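Local coordinates for periplasmic binding protein (Roseiflexus sp. RS-1, PDB 5GJ3) that binds two hemes in the cleft between its two lobes and probably delivers heme to a bacterial uptake transporter, at residues I15-F20 and G247-Q252; Y27-D32 and L60-T65; A170-I175 and I259-A264. One frame throughout, in Å; residues are numbered along the deposited sequence.

Contact 1 (I15-F20 and G247-Q252)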
loop_
_atom_site.group_PDB
_atom_site.type_symbol
_atom_site.label_atom_id
_atom_site.label_comp_id
_atom_site.label_asym_id
_atom_site.label_seq_id
_atom_site.Cartn_x
_atom_site.Cartn_y
_atom_site.Cartn_z
ATOM N N ILE A 15 -2.349 8.135 -4.911
ATOM C CA ILE A 15 -2.380 9.245 -5.888
ATOM C C ILE A 15 -1.888 10.557 -5.252
ATOM O O ILE A 15 -1.038 11.261 -5.820
ATOM C CB ILE A 15 -3.806 9.401 -6.424
ATOM C CG1 ILE A 15 -4.219 8.071 -7.083
ATOM C CG2 ILE A 15 -3.852 10.574 -7.403
ATOM C CD1 ILE A 15 -3.330 7.636 -8.249
ATOM N N THR A 16 -2.371 10.850 -4.054
ATOM C CA THR A 16 -1.905 12.038 -3.314
ATOM C C THR A 16 -0.374 12.022 -3.133
ATOM O O THR A 16 0.310 12.988 -3.449
ATOM C CB THR A 16 -2.592 12.106 -1.954
ATOM O OG1 THR A 16 -4.009 12.196 -2.132
ATOM C CG2 THR A 16 -2.060 13.281 -1.075
ATOM N N GLU A 17 0.163 10.892 -2.686
ATOM C CA GLU A 17 1.599 10.739 -2.475
ATOM C C GLU A 17 2.342 11.011 -3.768
ATOM O O GLU A 17 3.402 11.643 -3.781
ATOM C CB GLU A 17 1.916 9.328 -1.978
ATOM C CG GLU A 17 3.397 8.999 -2.030
ATOM C CD GLU A 17 3.784 7.761 -1.194
ATOM O OE1 GLU A 17 2.953 7.184 -0.442
ATOM O OE2 GLU A 17 4.953 7.388 -1.268
ATOM N N ILE A 18 1.773 10.551 -4.878
ATOM C CA ILE A 18 2.428 10.693 -6.153
ATOM C C ILE A 18 2.382 12.217 -6.561
ATOM O O ILE A 18 3.333 12.708 -7.135
ATOM C CB ILE A 18 1.718 9.850 -7.253
ATOM C CG1 ILE A 18 2.069 8.353 -7.110
ATOM C CG2 ILE A 18 2.123 10.374 -8.636
ATOM C CD1 ILE A 18 1.156 7.466 -7.950
ATOM N N ILE A 19 1.289 12.932 -6.288
ATOM C CA ILE A 19 1.211 14.364 -6.674
ATOM C C ILE A 19 2.337 15.112 -5.931
ATOM O O ILE A 19 3.037 15.953 -6.538
ATOM C CB ILE A 19 -0.169 14.979 -6.331
ATOM C CG1 ILE A 19 -1.281 14.354 -7.219
ATOM C CG2 ILE A 19 -0.186 16.511 -6.492
ATOM C CD1 ILE A 19 -2.676 14.504 -6.597
ATOM N N PHE A 20 2.464 14.823 -4.623
ATOM C CA PHE A 20 3.516 15.463 -3.801
ATOM C C PHE A 20 4.916 15.060 -4.294
ATOM O O PHE A 20 5.777 15.906 -4.412
ATOM C CB PHE A 20 3.322 15.156 -2.290
ATOM C CG PHE A 20 2.305 16.067 -1.609
ATOM C CD1 PHE A 20 2.706 17.273 -1.033
ATOM C CD2 PHE A 20 0.973 15.702 -1.525
ATOM C CE1 PHE A 20 1.789 18.107 -0.432
ATOM C CE2 PHE A 20 0.045 16.524 -0.912
ATOM C CZ PHE A 20 0.452 17.744 -0.372
ATOM N N GLY A 247 3.308 2.802 -4.937
ATOM C CA GLY A 247 3.560 4.171 -5.327
ATOM C C GLY A 247 5.035 4.410 -5.439
ATOM O O GLY A 247 5.782 3.470 -5.696
ATOM N N PRO A 248 5.466 5.684 -5.259
ATOM C CA PRO A 248 6.849 6.031 -5.509
ATOM C C PRO A 248 7.849 5.355 -4.541
ATOM O O PRO A 248 9.031 5.217 -4.896
ATOM C CB PRO A 248 6.879 7.563 -5.313
ATOM C CG PRO A 248 5.454 8.004 -5.481
ATOM C CD PRO A 248 4.678 6.860 -4.848
ATOM N N ARG A 249 7.380 4.934 -3.363
ATOM C CA ARG A 249 8.240 4.273 -2.370
ATOM C C ARG A 249 8.290 2.747 -2.463
ATOM O O ARG A 249 8.849 2.087 -1.575
ATOM C CB ARG A 249 7.858 4.725 -0.946
ATOM C CG ARG A 249 8.221 6.213 -0.701
ATOM C CD ARG A 249 7.788 6.605 0.714
ATOM N NE ARG A 249 6.328 6.522 0.819
ATOM C CZ ARG A 249 5.619 6.380 1.937
ATOM N NH1 ARG A 249 6.203 6.232 3.112
ATOM N NH2 ARG A 249 4.308 6.302 1.866
ATOM N N THR A 250 7.766 2.196 -3.559
ATOM C CA THR A 250 7.652 0.750 -3.714
ATOM C C THR A 250 9.002 0.035 -3.637
ATOM O O THR A 250 9.114 -0.990 -2.962
ATOM C CB THR A 250 6.939 0.361 -5.029
ATOM O OG1 THR A 250 5.615 0.898 -4.967
ATOM C CG2 THR A 250 6.810 -1.202 -5.157
ATOM N N GLY A 251 10.004 0.582 -4.340
ATOM C CA GLY A 251 11.352 0.101 -4.310
ATOM C C GLY A 251 11.961 0.179 -2.908
ATOM O O GLY A 251 12.701 -0.697 -2.516
ATOM N N GLN A 252 11.656 1.224 -2.158
ATOM C CA GLN A 252 12.200 1.343 -0.805
ATOM C C GLN A 252 11.560 0.267 0.080
ATOM O O GLN A 252 12.215 -0.326 0.895
ATOM C CB GLN A 252 11.926 2.749 -0.252
ATOM C CG GLN A 252 12.679 3.842 -1.023
ATOM C CD GLN A 252 12.052 5.213 -0.810
ATOM O OE1 GLN A 252 11.481 5.484 0.249
ATOM N NE2 GLN A 252 12.092 6.051 -1.825
HETATM O O HOH W 1 4.790 4.429 -2.329
#

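Contact 2 (Y27-D32 and L60-T65)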
loop_
_atom_site.group_PDB
_atom_site.type_symbol
_atom_site.label_atom_id
_atom_site.label_comp_id
_atom_site.label_asym_id
_atom_site.label_seq_id
_atom_site.Cartn_x
_atom_site.Cartn_y
_atom_site.Cartn_z
ATOM N N TYR A 27 -0.727 22.434 -4.928
ATOM C CA TYR A 27 -2.034 22.592 -5.603
ATOM C C TYR A 27 -3.122 21.699 -5.079
ATOM O O TYR A 27 -4.253 21.788 -5.578
ATOM C CB TYR A 27 -1.916 22.391 -7.103
ATOM C CG TYR A 27 -0.870 23.302 -7.667
ATOM C CD1 TYR A 27 -1.093 24.692 -7.775
ATOM C CD2 TYR A 27 0.365 22.791 -8.070
ATOM C CE1 TYR A 27 -0.098 25.539 -8.291
ATOM C CE2 TYR A 27 1.366 23.626 -8.574
ATOM C CZ TYR A 27 1.142 24.990 -8.677
ATOM O OH TYR A 27 2.178 25.774 -9.174
ATOM N N VAL A 28 -2.819 20.887 -4.069
ATOM C CA VAL A 28 -3.820 19.943 -3.569
ATOM C C VAL A 28 -4.659 20.685 -2.523
ATOM O O VAL A 28 -4.109 21.249 -1.595
ATOM C CB VAL A 28 -3.226 18.615 -2.989
ATOM C CG1 VAL A 28 -4.336 17.727 -2.415
ATOM C CG2 VAL A 28 -2.365 17.867 -4.014
ATOM N N VAL A 29 -5.973 20.666 -2.665
ATOM C CA VAL A 29 -6.878 21.338 -1.743
ATOM C C VAL A 29 -7.729 20.411 -0.885
ATOM O O VAL A 29 -8.401 20.864 0.077
ATOM C CB VAL A 29 -7.808 22.388 -2.444
ATOM C CG1 VAL A 29 -7.011 23.450 -3.206
ATOM C CG2 VAL A 29 -8.884 21.740 -3.339
ATOM N N GLY A 30 -7.702 19.106 -1.178
ATOM C CA GLY A 30 -8.544 18.166 -0.424
ATOM C C GLY A 30 -8.013 16.772 -0.637
ATOM O O GLY A 30 -7.544 16.458 -1.745
ATOM N N VAL A 31 -8.045 15.967 0.429
ATOM C CA VAL A 31 -7.549 14.569 0.366
ATOM C C VAL A 31 -8.478 13.619 1.095
ATOM O O VAL A 31 -9.276 14.040 1.930
ATOM C CB VAL A 31 -6.141 14.414 0.980
ATOM C CG1 VAL A 31 -5.106 15.148 0.135
ATOM C CG2 VAL A 31 -6.113 14.832 2.469
ATOM N N ASP A 32 -8.345 12.325 0.807
ATOM C CA ASP A 32 -9.122 11.324 1.529
ATOM C C ASP A 32 -8.365 10.865 2.804
ATOM O O ASP A 32 -7.147 11.134 2.955
ATOM C CB ASP A 32 -9.445 10.129 0.611
ATOM C CG ASP A 32 -8.364 9.035 0.698
ATOM O OD1 ASP A 32 -7.280 9.209 0.086
ATOM O OD2 ASP A 32 -8.606 8.013 1.405
ATOM N N LEU A 60 -16.982 18.679 -3.669
ATOM C CA LEU A 60 -17.437 19.830 -4.519
ATOM C C LEU A 60 -17.362 21.196 -3.844
ATOM O O LEU A 60 -17.133 22.219 -4.505
ATOM C CB LEU A 60 -18.809 19.574 -5.145
ATOM C CG LEU A 60 -18.834 18.343 -6.064
ATOM C CD1 LEU A 60 -20.280 17.958 -6.301
ATOM C CD2 LEU A 60 -18.096 18.562 -7.400
ATOM N N SER A 61 -17.493 21.202 -2.519
ATOM C CA SER A 61 -17.418 22.435 -1.782
ATOM C C SER A 61 -15.977 23.003 -1.728
ATOM O O SER A 61 -15.783 24.137 -1.295
ATOM C CB SER A 61 -18.027 22.275 -0.401
ATOM O OG SER A 61 -17.139 21.613 0.458
ATOM N N LEU A 62 -14.980 22.238 -2.186
ATOM C CA LEU A 62 -13.620 22.771 -2.277
ATOM C C LEU A 62 -13.358 23.478 -3.617
ATOM O O LEU A 62 -12.236 23.910 -3.861
ATOM C CB LEU A 62 -12.567 21.674 -2.067
ATOM C CG LEU A 62 -12.664 20.931 -0.731
ATOM C CD1 LEU A 62 -11.746 19.712 -0.746
ATOM C CD2 LEU A 62 -12.359 21.873 0.436
ATOM N N ASN A 63 -14.384 23.535 -4.476
ATOM C CA ASN A 63 -14.301 24.116 -5.829
ATOM C C ASN A 63 -13.095 23.643 -6.584
ATOM O O ASN A 63 -12.265 24.468 -7.042
ATOM C CB ASN A 63 -14.321 25.656 -5.808
ATOM C CG ASN A 63 -15.489 26.188 -5.029
ATOM O OD1 ASN A 63 -15.306 26.935 -4.084
ATOM N ND2 ASN A 63 -16.685 25.747 -5.373
ATOM N N PRO A 64 -13.001 22.318 -6.777
ATOM C CA PRO A 64 -11.841 21.815 -7.524
ATOM C C PRO A 64 -11.818 22.255 -8.984
ATOM O O PRO A 64 -12.862 22.500 -9.588
ATOM C CB PRO A 64 -12.013 20.257 -7.463
ATOM C CG PRO A 64 -13.403 20.010 -7.018
ATOM C CD PRO A 64 -13.999 21.278 -6.462
ATOM N N THR A 65 -10.634 22.302 -9.571
ATOM C CA THR A 65 -10.495 22.441 -11.027
ATOM C C THR A 65 -10.244 21.019 -11.569
ATOM O O THR A 65 -10.439 20.711 -12.749
ATOM C CB THR A 65 -9.269 23.315 -11.406
ATOM O OG1 THR A 65 -8.067 22.681 -10.931
ATOM C CG2 THR A 65 -9.373 24.731 -10.810
#

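Contact 3 (A170-I175 and I259-A264)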
loop_
_atom_site.group_PDB
_atom_site.type_symbol
_atom_site.label_atom_id
_atom_site.label_comp_id
_atom_site.label_asym_id
_atom_site.label_seq_id
_atom_site.Cartn_x
_atom_site.Cartn_y
_atom_site.Cartn_z
ATOM N N ALA A 170 6.645 -11.811 -2.914
ATOM C CA ALA A 170 7.335 -12.611 -3.963
ATOM C C ALA A 170 8.505 -11.859 -4.554
ATOM O O ALA A 170 9.600 -12.390 -4.636
ATOM C CB ALA A 170 6.380 -13.055 -5.068
ATOM N N ALA A 171 8.303 -10.594 -4.907
ATOM C CA ALA A 171 9.427 -9.832 -5.490
ATOM C C ALA A 171 10.547 -9.609 -4.504
ATOM O O ALA A 171 11.668 -9.405 -4.915
ATOM C CB ALA A 171 8.950 -8.505 -6.074
ATOM N N ALA A 172 10.266 -9.604 -3.204
ATOM C CA ALA A 172 11.354 -9.464 -2.204
ATOM C C ALA A 172 12.037 -10.809 -1.880
ATOM O O ALA A 172 12.949 -10.879 -1.035
ATOM C CB ALA A 172 10.824 -8.802 -0.915
ATOM N N GLY A 173 11.613 -11.876 -2.545
ATOM C CA GLY A 173 12.301 -13.181 -2.431
ATOM C C GLY A 173 11.786 -14.067 -1.300
ATOM O O GLY A 173 12.518 -14.940 -0.821
ATOM N N GLY A 174 10.534 -13.849 -0.879
ATOM C CA GLY A 174 9.875 -14.647 0.165
ATOM C C GLY A 174 8.768 -15.492 -0.437
ATOM O O GLY A 174 8.380 -15.308 -1.588
ATOM N N ILE A 175 8.271 -16.449 0.328
ATOM C CA ILE A 175 7.158 -17.281 -0.137
ATOM C C ILE A 175 5.941 -16.824 0.658
ATOM O O ILE A 175 6.014 -16.728 1.908
ATOM C CB ILE A 175 7.390 -18.796 0.143
ATOM C CG1 ILE A 175 8.704 -19.290 -0.470
ATOM C CG2 ILE A 175 6.184 -19.628 -0.267
ATOM C CD1 ILE A 175 8.756 -19.144 -1.984
ATOM N N ILE A 259 15.784 -7.326 2.667
ATOM C CA ILE A 259 16.810 -7.324 3.744
ATOM C C ILE A 259 16.349 -8.211 4.918
ATOM O O ILE A 259 17.083 -9.084 5.383
ATOM C CB ILE A 259 17.154 -5.879 4.254
ATOM C CG1 ILE A 259 17.779 -4.992 3.146
ATOM C CG2 ILE A 259 18.109 -5.942 5.450
ATOM C CD1 ILE A 259 18.822 -5.704 2.358
ATOM N N ALA A 260 15.119 -7.998 5.389
ATOM C CA ALA A 260 14.554 -8.833 6.471
ATOM C C ALA A 260 14.408 -10.323 6.068
ATOM O O ALA A 260 14.750 -11.247 6.830
ATOM C CB ALA A 260 13.223 -8.271 6.904
ATOM N N PHE A 261 13.948 -10.562 4.846
ATOM C CA PHE A 261 13.741 -11.931 4.393
ATOM C C PHE A 261 15.086 -12.650 4.299
ATOM O O PHE A 261 15.188 -13.860 4.585
ATOM C CB PHE A 261 13.076 -11.903 3.020
ATOM C CG PHE A 261 11.603 -11.497 3.028
ATOM C CD1 PHE A 261 10.929 -11.134 4.210
ATOM C CD2 PHE A 261 10.905 -11.434 1.813
ATOM C CE1 PHE A 261 9.576 -10.761 4.169
ATOM C CE2 PHE A 261 9.571 -11.063 1.758
ATOM C CZ PHE A 261 8.907 -10.725 2.940
ATOM N N TYR A 262 16.124 -11.915 3.899
ATOM C CA TYR A 262 17.465 -12.507 3.733
ATOM C C TYR A 262 17.935 -13.005 5.094
ATOM O O TYR A 262 18.467 -14.108 5.209
ATOM C CB TYR A 262 18.458 -11.474 3.132
ATOM C CG TYR A 262 19.847 -12.031 2.882
ATOM C CD1 TYR A 262 20.192 -12.653 1.648
ATOM C CD2 TYR A 262 20.830 -11.936 3.866
ATOM C CE1 TYR A 262 21.488 -13.169 1.435
ATOM C CE2 TYR A 262 22.122 -12.446 3.666
ATOM C CZ TYR A 262 22.439 -13.054 2.455
ATOM O OH TYR A 262 23.715 -13.524 2.302
ATOM N N ASP A 263 17.730 -12.186 6.111
ATOM C CA ASP A 263 18.095 -12.542 7.473
ATOM C C ASP A 263 17.339 -13.780 7.984
ATOM O O ASP A 263 17.916 -14.685 8.595
ATOM C CB ASP A 263 17.842 -11.370 8.414
ATOM C CG ASP A 263 18.436 -11.643 9.794
ATOM O OD1 ASP A 263 19.664 -11.490 9.965
ATOM O OD2 ASP A 263 17.699 -12.099 10.671
ATOM N N ALA A 264 16.038 -13.810 7.707
ATOM C CA ALA A 264 15.204 -14.965 8.031
ATOM C C ALA A 264 15.647 -16.221 7.290
ATOM O O ALA A 264 15.629 -17.319 7.889
ATOM C CB ALA A 264 13.743 -14.657 7.770
#

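Contact 1 (I15-F20 and G247-Q252)
Helix 13-21 comes up to the turn that opens helix 250-267, with the CA atoms of Ile18 and Pro248 6.5 Å apart, Gly247 to Thr250 forming a type I beta turn and Arg249 standing at the N-cap position. In the two-lobed fold of this periplasmic binding protein, the contact ties a helix beside the N-terminal parallel sheet to the last helix of the chain, 250-267. A bidentate salt bridge joins buried Glu17 to the partly exposed Arg249. Extended beyond CG, which lies anti to the main-chain N (chi1 167°), the Glu17 chain carries its carboxylate out to the Arg249 guanidinium, which grips it side-on. Arg249 NE bonds Glu17 OE2 at 2.6 Å, and Arg249 NH2 bonds Glu17 OE1 at 2.8 Å. Both oxygens lie close to the guanidinium plane and are met on their syn sides, yet the two flat groups are twisted 47° apart. The bend at chi3 of Arg249 (-64°) turns the guanidinium back to this carboxylate, while Tyr37 adds a cation-pi contact. Placing Glu17 beside the N-terminal end of helix 250-267 is likely to favour its negative charge. Replacing this glutamate by an alanine removes both acceptors and would probably leave the Arg249 guanidinium without its anionic mate and freer to turn. Beside the charges, Pro248 wedges its ring against the helix: CD lies 3.8 Å from Ile18 CG1 and 3.6 Å from Glu17 OE2, while the aliphatic part of Glu17 runs past the ring in the reverse sense. Lys104 and Val108 of helix 100-111 also touch Ile18. Within the turn, Gly247 O takes both Thr250 N and Thr250 OG1. One water completes the polar join: it donates to Glu17 OE2 at 3.1 Å and accepts from Arg249 N at 2.8 Å.

Contact 2 (Y27-D32 and L60-T65)
Leu62 has CG anti to its carbonyl carbon (chi1 -58°) and a near-trans chi2 of 170°, which together bring CD1 to the backbone of Val29 and Gly30, while Val29 places CG1 anti to its carbonyl carbon (chi1 -57°), turning CG2 to the base of the leucine. The two side chains then run alongside each other in reverse senses, with Val29 CG2 3.9 Å from Leu62 CB. Farther out, Leu62 CD1 rests 3.6 Å from Val29 O and also 3.6 Å from Gly30 CA. A beta carbon on Gly30 would run into that methyl where it now lies, so the absence of a side chain allows this close approach. Strand 28-31 is the outermost strand at one end of the N-terminal parallel sheet, and the 60-65 loop leads from helix 56-60 into strand 66-70, two places across with strand 8-10 between. Val9 of that middle strand touches both Val29 and Leu62, and Arg7 NH2 bonds Leu62 O. A type I turn from Leu60 to Asn63, where phi becomes positive, presents the leucine. Because the touching groups are methyls, a methylene and backbone atoms, the join rests on shape and burial of apolar surface, without directional bonds between the two segments.

Contact 3 (A170-I175 and I259-A264)
The ring of Phe261 is pushed into the bend at Ala172 to Gly174, and this is the close-fitting half of the contact. Phe261 CE2 lies 3.7 Å from Ala172 CB, while Phe261 CD2 comes within 3.5 Å of Ala172 O and 3.6 Å of Gly174 N. With CG anti to the carbonyl carbon (chi1 -73°), the ring leaves helix 250-267 on the side of the bend, and it meets the backbone obliquely. Gly174 allows this approach, because a beta carbon there would collide with CE2. Ala172 O, besides touching the ring, accepts a hydrogen bond from Thr258 OG1 one turn earlier in the helix, and Pro143 and Val145 also pack on Phe261. The outer side is looser. Gly173 only skirts the ring, its C 4.2 Å from Phe261 CD2, and the side chains of Ala170 and Ile259 are exposed and point away from the opposite segment. Asp263, exposed as well, makes a salt bridge with Arg234. With a positive phi (89°) at Gly173 and two bonds back into the last turn, among them Gly173 N to Ala170 O at 2.9 Å, the bend is a Schellman motif, a common helix C-terminal cap, here ending helix 164-171 before strand 175-176 of the C-terminal sheet.

From the N terminus, strand 8-10 leads into helix 13-21, whose partner in contact 1 arrives more than two hundred residues later. Contact 2 opens and closes early within that long span, joining the strand after this helix to the loop before strand 66-70 in the N-terminal lobe. It abuts contact 1: Ile19 CG2 packs 3.6 Å from Val28 CG2. After helix 115-136, contact 3 opens at 170-175 in the C-terminal lobe and closes at 259-264, past 247-252, so it crosses contact 1. Helix 250-267 belongs to both: the turn that leads into it meets helix 13-21, and the helix itself meets the 170-175 bend. Contacts 2 and 3, in series, lie on opposite sides of the chain's centre.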